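Local coordinates for protein Lys-gingipain catalytic subunit (Porphyromonas gingivalis, PDB 6I9A) that cleaves proteins after lysine as a secreted cysteine endopeptidase and may act as a virulence factor in periodontal disease, at residues A[316-319]-A[320-323]. Numbering follows the deposited sequence. Where two conformers were deposited one is given.
Sequences TFLE and DSYN. With NA (sodium ion), chain E.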
ATOM      1  N   THR A 316      -0.065   6.966  -9.164  1.00  8.83           N
ATOM      2  CA  THR A 316       0.598   5.659  -9.258  1.00  8.96           C
ATOM      3  C   THR A 316       1.721   5.751 -10.296  1.00  8.36           C
ATOM      4  O   THR A 316       2.846   5.276 -10.051  1.00  9.15           O
ATOM      5  CB  THR A 316      -0.443   4.591  -9.689  1.00  8.72           C
ATOM      6  OG1 THR A 316      -1.493   4.490  -8.687  1.00  9.48           O
ATOM      7  CG2 THR A 316       0.221   3.232  -9.767  1.00  9.86           C
ATOM      8  N   PHE A 317       1.395   6.316 -11.462  1.00  8.71           N
ATOM      9  CA  PHE A 317       2.326   6.307 -12.578  1.00  9.51           C
ATOM     10  C   PHE A 317       3.331   7.460 -12.619  1.00  9.31           C
ATOM     11  O   PHE A 317       4.204   7.460 -13.479  1.00 10.67           O
ATOM     12  CB  PHE A 317       1.542   6.195 -13.892  1.00  9.94           C
ATOM     13  CG  PHE A 317       1.072   4.774 -14.120  1.00  9.05           C
ATOM     14  CD1 PHE A 317      -0.039   4.273 -13.456  1.00  9.68           C
ATOM     15  CD2 PHE A 317       1.839   3.885 -14.875  1.00 10.13           C
ATOM     16  CE1 PHE A 317      -0.377   2.911 -13.541  1.00 10.22           C
ATOM     17  CE2 PHE A 317       1.461   2.548 -14.993  1.00 10.77           C
ATOM     18  CZ  PHE A 317       0.392   2.066 -14.317  1.00 10.85           C
ATOM     19  N   LEU A 318       3.293   8.393 -11.666  1.00  9.29           N
ATOM     20  CA  LEU A 318       4.424   9.299 -11.482  1.00 10.10           C
ATOM     21  C   LEU A 318       5.620   8.420 -11.094  1.00  9.95           C
ATOM     22  O   LEU A 318       5.528   7.556 -10.223  1.00 10.54           O
ATOM     23  CB  LEU A 318       4.158  10.336 -10.385  1.00 10.75           C
ATOM     24  CG  LEU A 318       3.139  11.383 -10.737  1.00 11.18           C
ATOM     25  CD1 LEU A 318       2.879  12.263  -9.496  1.00 12.27           C
ATOM     26  CD2 LEU A 318       3.587  12.254 -11.914  1.00 12.42           C
ATOM     27  N   GLU A 319       6.740   8.625 -11.767  1.00 11.56           N
ATOM     28  CA  GLU A 319       7.910   7.800 -11.521  0.50 12.67           C
ATOM     29  C   GLU A 319       8.596   8.117 -10.195  1.00 12.81           C
ATOM     30  O   GLU A 319       9.128   7.187  -9.564  1.00 15.02           O
ATOM     31  CB  GLU A 319       8.929   7.956 -12.669  0.50 15.46           C
ATOM     32  CG  GLU A 319       8.452   7.347 -13.980  0.50 20.09           C
ATOM     33  CD  GLU A 319       8.285   5.839 -14.025  0.50 25.35           C
ATOM     34  OE1 GLU A 319       7.631   5.353 -14.975  0.50 33.08           O
ATOM     35  OE2 GLU A 319       8.801   5.137 -13.125  0.50 26.37           O
ATOM     36  N   ASP A 320       8.600   9.381  -9.804  1.00 12.41           N
ATOM     37  CA  ASP A 320       9.409   9.819  -8.666  1.00 13.91           C
ATOM     38  C   ASP A 320       8.649  10.099  -7.391  1.00 13.04           C
ATOM     39  O   ASP A 320       9.245  10.561  -6.420  1.00 15.50           O
ATOM     40  CB  ASP A 320      10.242  11.055  -9.074  1.00 18.13           C
ATOM     41  CG  ASP A 320      11.199  10.732 -10.224  1.00 22.42           C
ATOM     42  OD1 ASP A 320      11.633   9.562 -10.335  1.00 23.63           O
ATOM     43  OD2 ASP A 320      11.469  11.628 -11.031  1.00 29.93           O
ATOM     44  N   SER A 321       7.356   9.774  -7.351  1.00 11.39           N
ATOM     45  CA  SER A 321       6.608   9.922  -6.101  1.00 10.50           C
ATOM     46  C   SER A 321       5.383   9.039  -6.214  1.00  9.80           C
ATOM     47  O   SER A 321       5.078   8.451  -7.272  1.00 10.10           O
ATOM     48  CB  SER A 321       6.225  11.392  -5.859  1.00 12.25           C
ATOM     49  OG  SER A 321       5.359  11.891  -6.854  1.00 12.88           O
ATOM     50  N   TYR A 322       4.681   8.887  -5.083  1.00  9.08           N
ATOM     51  CA  TYR A 322       3.455   8.080  -4.956  1.00  8.86           C
ATOM     52  C   TYR A 322       3.715   6.664  -5.489  1.00  8.23           C
ATOM     53  O   TYR A 322       3.042   6.150  -6.377  1.00  8.69           O
ATOM     54  CB  TYR A 322       2.262   8.742  -5.679  1.00  9.41           C
ATOM     55  CG  TYR A 322       1.815  10.027  -5.038  1.00  9.27           C
ATOM     56  CD1 TYR A 322       0.878  10.014  -4.016  1.00 10.28           C
ATOM     57  CD2 TYR A 322       2.340  11.259  -5.444  1.00 10.04           C
ATOM     58  CE1 TYR A 322       0.495  11.174  -3.387  1.00 13.19           C
ATOM     59  CE2 TYR A 322       1.934  12.447  -4.804  1.00 11.34           C
ATOM     60  CZ  TYR A 322       0.995  12.370  -3.807  1.00 11.39           C
ATOM     61  OH  TYR A 322       0.522  13.505  -3.152  1.00 15.36           O
ATOM     62  N   ASN A 323       4.710   6.020  -4.881  1.00  8.43           N
ATOM     63  CA  ASN A 323       5.171   4.695  -5.292  1.00  8.58           C
ATOM     64  C   ASN A 323       4.820   3.589  -4.319  1.00  8.55           C
ATOM     65  O   ASN A 323       5.194   2.443  -4.602  1.00  9.36           O
ATOM     66  CB  ASN A 323       6.691   4.737  -5.581  1.00  9.21           C
ATOM     67  CG  ASN A 323       6.925   5.506  -6.857  1.00  9.06           C
ATOM     68  OD1 ASN A 323       6.081   5.455  -7.781  1.00  9.81           O
ATOM     69  ND2 ASN A 323       8.018   6.247  -6.971  1.00 10.55           N
TER
HETATM   70 NA    NA E 703       4.159   6.726  -8.573  1.00  9.30          NA
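From Thr-316, in helix 312-317, to Tyr-322 the backbone curls round a sodium ion, four of its carbonyls turned inward: Thr-316 O lies opposite Ser-321 O, and Leu-318 O, in the loop that follows, opposite Tyr-322 O. Leu-318 O binds the metal at 2.3 Å, Ser-321 O at 2.4 Å, and Thr-316 O and Tyr-322 O at 2.5 Å each. Leu-318 O and Ser-321 O come within 3.1 Å of each other, a repulsive approach that the shared cation probably offsets. Tyr-322 is in the left-handed helical conformation (phi 53°), which probably helps bring its carbonyl round to the ion. In the C25 catalytic domain, this loop links helix 312-317 to helix 325-342, and Ala-315 O completes the six oxygen ligands. Asn-323 supplies the one side-chain ligand: with CG beside its backbone N (chi1 -71°), its amide spans the loop, OD1 2.4 Å from sodium and ND2 donating to Glu-319 O at 3.0 Å (N-H...O 154°), a bond to be read with caution, that oxygen's position being doubtful. The metal bond sets the amide's flip, and the ND2 bond agrees. Away from the ion, Leu-318 CD1 meets Ser-321 OG at 3.6 Å and approaches the Tyr-322 ring obliquely, near CD2.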